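Local coordinates for pancreatic lipase related protein 2 (Equus caballus, PDB 1W52) that probably hydrolyses the ester bonds of galactolipids and triacylglycerols, releasing fatty acids, as a calcium-binding secreted lipase of the alpha/beta-hydrolase superfamily, at residues 34-44 / 100-111; 87-98 / 269-277. All blocks are in the same frame, centred on the assembly; numbering follows the deposited sequence.

Contact 1: residues 34-44 / 100-111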
loop_
_atom_site.group_PDB
_atom_site.type_symbol
_atom_site.label_atom_id
_atom_site.label_comp_id
_atom_site.label_asym_id
_atom_site.label_seq_id
_atom_site.Cartn_x
_atom_site.Cartn_y
_atom_site.Cartn_z
ATOM N N GLU A 34 28.757 -9.017 10.820
ATOM C CA GLU A 34 28.963 -7.751 10.047
ATOM C C GLU A 34 27.641 -7.000 9.750
ATOM O O GLU A 34 27.594 -5.753 9.813
ATOM C CB GLU A 34 29.722 -8.009 8.697
ATOM C CG GLU A 34 31.242 -8.251 8.817
ATOM C CD GLU A 34 31.988 -8.520 7.492
ATOM O OE1 GLU A 34 32.844 -7.683 7.132
ATOM O OE2 GLU A 34 31.793 -9.566 6.830
ATOM N N VAL A 35 26.602 -7.794 9.422
ATOM C CA VAL A 35 25.178 -7.379 9.278
ATOM C C VAL A 35 24.420 -7.040 10.594
ATOM O O VAL A 35 23.514 -6.176 10.578
ATOM C CB VAL A 35 24.359 -8.465 8.589
ATOM C CG1 VAL A 35 22.979 -7.983 8.308
ATOM C CG2 VAL A 35 25.009 -8.896 7.306
ATOM N N ASN A 36 24.785 -7.714 11.702
ATOM C CA ASN A 36 24.185 -7.511 13.020
ATOM C C ASN A 36 22.667 -7.492 12.960
ATOM O O ASN A 36 22.028 -6.485 13.340
ATOM C CB ASN A 36 24.687 -6.224 13.650
ATOM C CG ASN A 36 24.229 -6.063 15.090
ATOM O OD1 ASN A 36 23.927 -4.949 15.561
ATOM N ND2 ASN A 36 24.160 -7.183 15.802
ATOM N N THR A 37 22.099 -8.603 12.446
ATOM C CA THR A 37 20.634 -8.789 12.404
ATOM C C THR A 37 20.100 -8.906 13.815
ATOM O O THR A 37 20.657 -9.640 14.631
ATOM C CB THR A 37 20.277 -10.066 11.707
ATOM O OG1 THR A 37 20.914 -10.104 10.445
ATOM C CG2 THR A 37 18.809 -10.127 11.398
ATOM N N ARG A 38 18.996 -8.256 14.111
ATOM C CA ARG A 38 18.558 -8.215 15.492
ATOM C C ARG A 38 17.041 -8.245 15.543
ATOM O O ARG A 38 16.392 -7.313 15.082
ATOM C CB ARG A 38 19.080 -6.946 16.178
ATOM C CG ARG A 38 20.544 -6.947 16.601
ATOM C CD ARG A 38 20.789 -6.026 17.804
ATOM N NE ARG A 38 19.883 -4.879 17.768
ATOM C CZ ARG A 38 19.478 -4.169 18.831
ATOM N NH1 ARG A 38 19.900 -4.437 20.063
ATOM N NH2 ARG A 38 18.648 -3.150 18.650
ATOM N N PHE A 39 16.491 -9.307 16.125
ATOM C CA PHE A 39 15.043 -9.487 16.269
ATOM C C PHE A 39 14.502 -8.826 17.531
ATOM O O PHE A 39 14.920 -9.149 18.617
ATOM C CB PHE A 39 14.786 -10.965 16.325
ATOM C CG PHE A 39 15.250 -11.690 15.100
ATOM C CD1 PHE A 39 14.590 -11.512 13.919
ATOM C CD2 PHE A 39 16.334 -12.553 15.148
ATOM C CE1 PHE A 39 14.993 -12.170 12.793
ATOM C CE2 PHE A 39 16.750 -13.260 14.014
ATOM C CZ PHE A 39 16.083 -13.056 12.826
ATOM N N LEU A 40 13.604 -7.862 17.392
ATOM C CA LEU A 40 13.129 -7.099 18.553
ATOM C C LEU A 40 11.666 -7.375 18.794
ATOM O O LEU A 40 10.836 -7.160 17.899
ATOM C CB LEU A 40 13.281 -5.621 18.355
ATOM C CG LEU A 40 14.552 -5.203 17.641
ATOM C CD1 LEU A 40 14.611 -3.730 17.658
ATOM C CD2 LEU A 40 15.793 -5.791 18.300
ATOM N N LEU A 41 11.355 -7.847 20.010
ATOM C CA LEU A 41 10.052 -8.480 20.264
ATOM C C LEU A 41 9.085 -7.599 21.048
ATOM O O LEU A 41 9.366 -7.168 22.148
ATOM C CB LEU A 41 10.205 -9.848 20.940
ATOM C CG LEU A 41 8.927 -10.701 21.063
ATOM C CD1 LEU A 41 7.916 -10.491 19.967
ATOM C CD2 LEU A 41 9.270 -12.146 21.030
ATOM N N TYR A 42 7.960 -7.329 20.420
ATOM C CA TYR A 42 6.914 -6.550 20.993
ATOM C C TYR A 42 5.687 -7.466 21.046
ATOM O O TYR A 42 5.429 -8.231 20.124
ATOM C CB TYR A 42 6.633 -5.344 20.114
ATOM C CG TYR A 42 7.701 -4.252 20.084
ATOM C CD1 TYR A 42 7.669 -3.221 21.009
ATOM C CD2 TYR A 42 8.700 -4.201 19.076
ATOM C CE1 TYR A 42 8.628 -2.177 20.969
ATOM C CE2 TYR A 42 9.667 -3.159 19.036
ATOM C CZ TYR A 42 9.622 -2.151 19.986
ATOM O OH TYR A 42 10.532 -1.112 20.005
ATOM N N THR A 43 4.973 -7.392 22.165
ATOM C CA THR A 43 3.760 -8.176 22.453
ATOM C C THR A 43 2.869 -7.311 23.320
ATOM O O THR A 43 3.342 -6.342 23.908
ATOM C CB THR A 43 4.064 -9.452 23.258
ATOM O OG1 THR A 43 5.022 -9.154 24.289
ATOM C CG2 THR A 43 4.715 -10.531 22.397
ATOM N N ASN A 44 1.594 -7.676 23.451
ATOM C CA ASN A 44 0.645 -6.750 24.062
ATOM C C ASN A 44 1.056 -6.546 25.500
ATOM O O ASN A 44 0.736 -5.532 26.105
ATOM C CB ASN A 44 -0.783 -7.249 23.990
ATOM C CG ASN A 44 -1.151 -7.716 22.642
ATOM O OD1 ASN A 44 -0.707 -8.767 22.220
ATOM N ND2 ASN A 44 -1.967 -6.954 21.947
ATOM N N THR A 100 -4.284 -9.184 19.551
ATOM C CA THR A 100 -3.367 -9.641 20.587
ATOM C C THR A 100 -2.451 -10.646 19.930
ATOM O O THR A 100 -2.880 -11.637 19.362
ATOM C CB THR A 100 -4.028 -10.106 21.943
ATOM O OG1 THR A 100 -5.012 -11.093 21.710
ATOM C CG2 THR A 100 -4.816 -8.927 22.639
ATOM N N THR A 101 -1.167 -10.298 19.961
ATOM C CA THR A 101 -0.204 -10.879 19.078
ATOM C C THR A 101 1.257 -10.562 19.413
ATOM O O THR A 101 1.555 -9.748 20.284
ATOM C CB THR A 101 -0.532 -10.353 17.708
ATOM O OG1 THR A 101 -1.959 -10.355 17.556
ATOM C CG2 THR A 101 -0.051 -11.282 16.603
ATOM N N ASN A 102 2.133 -11.280 18.703
ATOM C CA ASN A 102 3.566 -11.104 18.690
ATOM C C ASN A 102 3.983 -10.324 17.476
ATOM O O ASN A 102 3.716 -10.744 16.335
ATOM C CB ASN A 102 4.240 -12.469 18.562
ATOM C CG ASN A 102 3.754 -13.447 19.574
ATOM O OD1 ASN A 102 3.758 -13.141 20.774
ATOM N ND2 ASN A 102 3.332 -14.644 19.113
ATOM N N CYS A 103 4.668 -9.206 17.688
ATOM C CA CYS A 103 5.220 -8.465 16.561
ATOM C C CYS A 103 6.708 -8.244 16.721
ATOM O O CYS A 103 7.136 -7.650 17.676
ATOM C CB CYS A 103 4.468 -7.151 16.356
ATOM S SG CYS A 103 4.966 -6.338 14.811
ATOM N N ILE A 104 7.487 -8.769 15.787
ATOM C CA ILE A 104 8.940 -8.567 15.762
ATOM C C ILE A 104 9.386 -7.653 14.606
ATOM O O ILE A 104 8.954 -7.811 13.449
ATOM C CB ILE A 104 9.714 -9.912 15.613
ATOM C CG1 ILE A 104 9.230 -10.984 16.604
ATOM C CG2 ILE A 104 11.214 -9.674 15.757
ATOM C CD1 ILE A 104 9.510 -12.393 16.114
ATOM N N SER A 105 10.283 -6.730 14.953
ATOM C CA SER A 105 10.897 -5.796 14.034
ATOM C C SER A 105 12.275 -6.342 13.785
ATOM O O SER A 105 13.007 -6.590 14.724
ATOM C CB SER A 105 10.954 -4.417 14.682
ATOM O OG SER A 105 11.815 -3.535 13.970
ATOM N N VAL A 106 12.598 -6.600 12.525
ATOM C CA VAL A 106 13.883 -7.179 12.151
ATOM C C VAL A 106 14.868 -6.052 11.808
ATOM O O VAL A 106 14.837 -5.516 10.701
ATOM C CB VAL A 106 13.735 -8.107 10.949
ATOM C CG1 VAL A 106 15.109 -8.656 10.522
ATOM C CG2 VAL A 106 12.758 -9.247 11.251
ATOM N N ASP A 107 15.724 -5.679 12.755
ATOM C CA ASP A 107 16.675 -4.604 12.520
ATOM C C ASP A 107 17.971 -5.130 11.961
ATOM O O ASP A 107 18.671 -5.850 12.638
ATOM C CB ASP A 107 16.982 -3.868 13.812
ATOM C CG ASP A 107 18.121 -2.854 13.653
ATOM O OD1 ASP A 107 19.258 -3.283 13.523
ATOM O OD2 ASP A 107 17.994 -1.621 13.651
ATOM N N TRP A 108 18.311 -4.765 10.730
ATOM C CA TRP A 108 19.615 -5.131 10.163
ATOM C C TRP A 108 20.331 -3.917 9.630
ATOM O O TRP A 108 21.037 -3.994 8.636
ATOM C CB TRP A 108 19.477 -6.170 9.072
ATOM C CG TRP A 108 18.624 -5.773 7.962
ATOM C CD1 TRP A 108 17.298 -5.523 8.005
ATOM C CD2 TRP A 108 19.016 -5.621 6.594
ATOM N NE1 TRP A 108 16.825 -5.227 6.745
ATOM C CE2 TRP A 108 17.861 -5.278 5.859
ATOM C CE3 TRP A 108 20.230 -5.732 5.914
ATOM C CZ2 TRP A 108 17.876 -5.057 4.491
ATOM C CZ3 TRP A 108 20.237 -5.521 4.539
ATOM C CH2 TRP A 108 19.065 -5.190 3.848
ATOM N N SER A 109 20.153 -2.813 10.342
ATOM C CA SER A 109 20.587 -1.495 9.913
ATOM C C SER A 109 22.002 -1.449 9.380
ATOM O O SER A 109 22.257 -1.018 8.239
ATOM C CB SER A 109 20.474 -0.518 11.082
ATOM O OG SER A 109 20.895 -1.116 12.285
ATOM N N SER A 110 22.908 -1.897 10.237
ATOM C CA SER A 110 24.331 -1.971 9.940
ATOM C C SER A 110 24.646 -2.721 8.621
ATOM O O SER A 110 25.575 -2.370 7.911
ATOM C CB SER A 110 25.075 -2.577 11.158
ATOM O OG SER A 110 25.098 -4.000 11.092
ATOM N N GLY A 111 23.873 -3.739 8.292
ATOM C CA GLY A 111 24.084 -4.481 7.062
ATOM C C GLY A 111 23.473 -3.812 5.872
ATOM O O GLY A 111 23.911 -4.047 4.749
#

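Contact 2: residues 87-98 / 269-277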
loop_
_atom_site.group_PDB
_atom_site.type_symbol
_atom_site.label_atom_id
_atom_site.label_comp_id
_atom_site.label_asym_id
_atom_site.label_seq_id
_atom_site.Cartn_x
_atom_site.Cartn_y
_atom_site.Cartn_z
ATOM N N TRP A 87 10.111 3.553 11.648
ATOM C CA TRP A 87 8.771 3.061 11.403
ATOM C C TRP A 87 8.499 1.581 11.717
ATOM O O TRP A 87 7.369 1.300 12.056
ATOM C CB TRP A 87 8.352 3.320 9.953
ATOM C CG TRP A 87 9.226 2.661 8.981
ATOM C CD1 TRP A 87 10.455 3.115 8.513
ATOM C CD2 TRP A 87 9.018 1.393 8.364
ATOM N NE1 TRP A 87 10.997 2.204 7.641
ATOM C CE2 TRP A 87 10.135 1.142 7.519
ATOM C CE3 TRP A 87 8.011 0.432 8.438
ATOM C CZ2 TRP A 87 10.251 -0.018 6.761
ATOM C CZ3 TRP A 87 8.137 -0.731 7.688
ATOM C CH2 TRP A 87 9.254 -0.946 6.859
ATOM N N PRO A 88 9.413 0.612 11.554
ATOM C CA PRO A 88 9.020 -0.779 11.806
ATOM C C PRO A 88 8.499 -0.989 13.219
ATOM O O PRO A 88 7.412 -1.563 13.395
ATOM C CB PRO A 88 10.309 -1.559 11.566
ATOM C CG PRO A 88 10.966 -0.773 10.601
ATOM C CD PRO A 88 10.807 0.659 11.102
ATOM N N SER A 89 9.254 -0.510 14.199
ATOM C CA SER A 89 8.844 -0.570 15.587
ATOM C C SER A 89 7.567 0.239 15.739
ATOM O O SER A 89 6.575 -0.231 16.252
ATOM C CB SER A 89 9.972 -0.083 16.526
ATOM O OG SER A 89 10.029 1.326 16.675
ATOM N N ASP A 90 7.554 1.443 15.233
ATOM C CA ASP A 90 6.327 2.207 15.274
ATOM C C ASP A 90 5.102 1.329 14.789
ATOM O O ASP A 90 4.031 1.373 15.349
ATOM C CB ASP A 90 6.594 3.518 14.482
ATOM C CG ASP A 90 5.365 4.424 14.359
ATOM O OD1 ASP A 90 4.689 4.677 15.396
ATOM O OD2 ASP A 90 5.021 4.936 13.243
ATOM N N MET A 91 5.319 0.487 13.782
ATOM C CA MET A 91 4.281 -0.294 13.093
ATOM C C MET A 91 3.852 -1.444 13.966
ATOM O O MET A 91 2.685 -1.789 14.000
ATOM C CB MET A 91 4.816 -0.818 11.741
ATOM C CG MET A 91 3.844 -1.695 10.952
ATOM S SD MET A 91 4.372 -2.209 9.268
ATOM C CE MET A 91 3.891 -0.665 8.323
ATOM N N CYS A 92 4.802 -2.044 14.670
ATOM C CA CYS A 92 4.487 -3.116 15.629
ATOM C C CYS A 92 3.491 -2.667 16.697
ATOM O O CYS A 92 2.422 -3.254 16.825
ATOM C CB CYS A 92 5.753 -3.678 16.282
ATOM S SG CYS A 92 6.477 -5.036 15.336
ATOM N N LYS A 93 3.858 -1.643 17.460
ATOM C CA LYS A 93 2.925 -0.922 18.321
ATOM C C LYS A 93 1.515 -0.725 17.730
ATOM O O LYS A 93 0.534 -1.091 18.353
ATOM C CB LYS A 93 3.513 0.453 18.685
ATOM C CG LYS A 93 4.426 0.474 19.950
ATOM C CD LYS A 93 5.933 0.389 19.648
ATOM C CE LYS A 93 6.773 1.150 20.681
ATOM N NZ LYS A 93 8.219 0.771 20.589
ATOM N N LYS A 94 1.386 -0.153 16.546
ATOM C CA LYS A 94 0.034 0.041 16.014
ATOM C C LYS A 94 -0.691 -1.317 15.913
ATOM O O LYS A 94 -1.890 -1.424 16.231
ATOM C CB LYS A 94 0.005 0.747 14.642
ATOM C CG LYS A 94 0.455 2.220 14.616
ATOM C CD LYS A 94 -0.051 2.988 13.319
ATOM C CE LYS A 94 1.035 3.896 12.682
ATOM N NZ LYS A 94 1.865 4.651 13.648
ATOM N N ILE A 95 0.024 -2.349 15.458
ATOM C CA ILE A 95 -0.583 -3.687 15.306
ATOM C C ILE A 95 -1.154 -4.211 16.643
ATOM O O ILE A 95 -2.228 -4.759 16.670
ATOM C CB ILE A 95 0.433 -4.700 14.726
ATOM C CG1 ILE A 95 0.677 -4.416 13.255
ATOM C CG2 ILE A 95 -0.076 -6.122 14.867
ATOM C CD1 ILE A 95 1.759 -5.318 12.641
ATOM N N LEU A 96 -0.429 -4.000 17.729
ATOM C CA LEU A 96 -0.846 -4.399 19.067
ATOM C C LEU A 96 -1.975 -3.568 19.681
ATOM O O LEU A 96 -2.547 -3.962 20.688
ATOM C CB LEU A 96 0.356 -4.348 20.010
ATOM C CG LEU A 96 1.520 -5.233 19.570
ATOM C CD1 LEU A 96 2.735 -4.972 20.431
ATOM C CD2 LEU A 96 1.162 -6.712 19.576
ATOM N N GLN A 97 -2.318 -2.424 19.115
ATOM C CA GLN A 97 -3.540 -1.755 19.582
ATOM C C GLN A 97 -4.808 -2.400 19.021
ATOM O O GLN A 97 -5.894 -2.054 19.467
ATOM C CB GLN A 97 -3.586 -0.271 19.212
ATOM C CG GLN A 97 -2.358 0.533 19.538
ATOM C CD GLN A 97 -2.417 1.938 18.963
ATOM O OE1 GLN A 97 -3.400 2.321 18.319
ATOM N NE2 GLN A 97 -1.351 2.702 19.174
ATOM N N VAL A 98 -4.694 -3.288 18.036
ATOM C CA VAL A 98 -5.871 -3.839 17.391
ATOM C C VAL A 98 -6.026 -5.333 17.477
ATOM O O VAL A 98 -7.135 -5.816 17.265
ATOM C CB VAL A 98 -5.931 -3.450 15.931
ATOM C CG1 VAL A 98 -5.653 -1.971 15.826
ATOM C CG2 VAL A 98 -4.966 -4.306 15.033
ATOM N N PHE A 269 4.779 1.945 2.985
ATOM C CA PHE A 269 4.646 1.637 4.427
ATOM C C PHE A 269 3.818 2.643 5.235
ATOM O O PHE A 269 3.518 2.440 6.399
ATOM C CB PHE A 269 6.001 1.372 5.132
ATOM C CG PHE A 269 6.822 2.587 5.398
ATOM C CD1 PHE A 269 6.441 3.503 6.351
ATOM C CD2 PHE A 269 8.027 2.783 4.723
ATOM C CE1 PHE A 269 7.248 4.613 6.627
ATOM C CE2 PHE A 269 8.819 3.874 5.007
ATOM C CZ PHE A 269 8.431 4.784 5.964
ATOM N N GLU A 270 3.493 3.733 4.596
ATOM C CA GLU A 270 2.687 4.725 5.188
ATOM C C GLU A 270 1.296 4.215 5.062
ATOM O O GLU A 270 0.611 4.044 6.047
ATOM C CB GLU A 270 2.844 5.996 4.401
ATOM C CG GLU A 270 4.234 6.575 4.471
ATOM C CD GLU A 270 4.270 7.432 5.645
ATOM O OE1 GLU A 270 4.128 6.871 6.737
ATOM O OE2 GLU A 270 4.314 8.639 5.469
ATOM N N TYR A 271 0.882 3.941 3.838
ATOM C CA TYR A 271 -0.458 3.506 3.631
ATOM C C TYR A 271 -0.695 2.263 4.491
ATOM O O TYR A 271 -1.709 2.144 5.193
ATOM C CB TYR A 271 -0.702 3.173 2.180
ATOM C CG TYR A 271 -0.507 4.290 1.187
ATOM C CD1 TYR A 271 -0.641 5.613 1.531
ATOM C CD2 TYR A 271 -0.203 4.006 -0.130
ATOM C CE1 TYR A 271 -0.447 6.619 0.587
ATOM C CE2 TYR A 271 -0.010 5.012 -1.079
ATOM C CZ TYR A 271 -0.132 6.313 -0.715
ATOM O OH TYR A 271 0.054 7.308 -1.659
ATOM N N TYR A 272 0.245 1.329 4.472
ATOM C CA TYR A 272 0.012 0.114 5.201
ATOM C C TYR A 272 -0.180 0.440 6.665
ATOM O O TYR A 272 -1.177 0.105 7.252
ATOM C CB TYR A 272 1.168 -0.856 5.037
ATOM C CG TYR A 272 0.897 -2.210 5.697
ATOM C CD1 TYR A 272 1.110 -2.397 7.053
ATOM C CD2 TYR A 272 0.470 -3.277 4.956
ATOM C CE1 TYR A 272 0.909 -3.602 7.643
ATOM C CE2 TYR A 272 0.250 -4.504 5.547
ATOM C CZ TYR A 272 0.466 -4.660 6.893
ATOM O OH TYR A 272 0.252 -5.859 7.504
ATOM N N SER A 273 0.793 1.064 7.275
ATOM C CA SER A 273 0.653 1.334 8.688
ATOM C C SER A 273 -0.711 2.001 9.039
ATOM O O SER A 273 -1.296 1.741 10.078
ATOM C CB SER A 273 1.816 2.193 9.158
ATOM O OG SER A 273 1.498 2.820 10.363
ATOM N N SER A 274 -1.245 2.850 8.180
ATOM C CA SER A 274 -2.532 3.482 8.473
ATOM C C SER A 274 -3.689 2.519 8.318
ATOM O O SER A 274 -4.631 2.600 9.057
ATOM C CB SER A 274 -2.801 4.654 7.544
ATOM O OG SER A 274 -4.177 5.023 7.592
ATOM N N SER A 275 -3.656 1.645 7.324
ATOM C CA SER A 275 -4.644 0.528 7.197
ATOM C C SER A 275 -4.757 -0.376 8.456
ATOM O O SER A 275 -5.810 -0.965 8.739
ATOM C CB SER A 275 -4.294 -0.376 5.995
ATOM O OG SER A 275 -3.369 -1.350 6.374
ATOM N N ILE A 276 -3.664 -0.489 9.191
ATOM C CA ILE A 276 -3.689 -1.218 10.420
ATOM C C ILE A 276 -4.778 -0.691 11.323
ATOM O O ILE A 276 -5.553 -1.486 11.869
ATOM C CB ILE A 276 -2.404 -1.058 11.139
ATOM C CG1 ILE A 276 -1.279 -1.836 10.434
ATOM C CG2 ILE A 276 -2.588 -1.522 12.607
ATOM C CD1 ILE A 276 0.074 -1.620 11.112
ATOM N N LEU A 277 -4.808 0.637 11.521
ATOM C CA LEU A 277 -5.870 1.289 12.330
ATOM C C LEU A 277 -7.089 1.729 11.562
ATOM O O LEU A 277 -8.031 2.164 12.175
ATOM C CB LEU A 277 -5.349 2.512 13.036
ATOM C CG LEU A 277 -4.058 2.248 13.772
ATOM C CD1 LEU A 277 -3.825 3.240 14.865
ATOM C CD2 LEU A 277 -4.118 0.910 14.399
#

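Contact 1: residues 34-44 / 100-111
Strands 38-43 and 102-107 pair antiparallel near one edge of the central sheet of the alpha/beta-hydrolase fold, with R38, L40 and Y42 facing D107, S105 and C103 in hydrogen-bonded pairs on one face and F39, L41, V106 and I104 on the other. F39 lies alongside V106, and the methyls V106 CG2 and I104 CG2 meet the edge of its ring; helix 116-141 adds T130 and L133 to this layer. With chi1 at -171°, the L41 branch points away from its own N and CD1 reaches I104 CG1, 3.6 Å away. T37 CG2 continues the ridge beside V106 CG1. On the face of R38, Y42 and S105 touch helix 87-96; R38 NE stays 4.6 Å from D107 OD1, and the arginine forms its salt bridge with E84. At one end N44 OD1 takes T101 N on a lone pair at 2.8 Å, while ND2, hydrogen-bonded to E99 O, sits beside T100 CA. With an alanine here, T101 N would probably lose this acceptor and E99 O the amide donor, and a gap would open beside T100. Beyond the other end V35 CG1 fills the hollow between W108 CB and G111 CA, and S110 OG donates to V35 O at 2.7 Å from above the carbonyl plane.

Contact 2: residues 87-98 / 269-277
This is a helix-helix contact between nearly parallel segments, 87-96 and 269-277, whose axes run 19° apart and 9.2 Å from each other on one side of the central sheet. At the end nearer the active site, W87 and F269 stack face to face: the five-membered ring of W87 and the ring of F269 have centroids 3.8 Å apart and planes 6° from parallel. F269 CB lies over the six-membered ring, adding a CH-pi contact, and P88 CD lies toward the rim of the opposite face of the indole. Next along, M91 is a knob in a hole formed by F269, Y272, S273 and I276. Extended through chi2 (174°) and then bent at chi3, it brings CE to 3.5 Å from Y272 CD1, while SD makes an oblique Met-aromatic contact with that ring. I276 CD1 touches both M91 CG and I95 CG1, the latter at 3.6 Å. L277 CD2 closes the far end against V98 CG1. The polar ends turn to partners outside the interface, W87 NE1 to D81 and Y272 OH to H311, and K94 NZ bridges to D90 within its own helix. With no hydrogen bond joining the two segments, their association rests on ring stacking, sulfur-aromatic contact and apolar packing.

From the N terminus the chain enters contact 1 at 34-44, then passes through strand 72-76 to helix 87-96, the first half of contact 2. It turns straight into 100-111, where contact 1 closes its loop of 55 intervening residues; contact 2 closes only at 269-277, long after the turn between strand 148-153 and helix 155-166 that holds the predicted nucleophile S154. The two loops therefore cross rather than nest. Helix 87-96 is common ground: it belongs to contact 2 and is joined to contact 1 by the C92-C103 disulfide, and Y42 packs against K93. Together the contacts tie the antiparallel edge of the sheet, through that helix, to helix 257-277, which also carries the predicted catalytic H265.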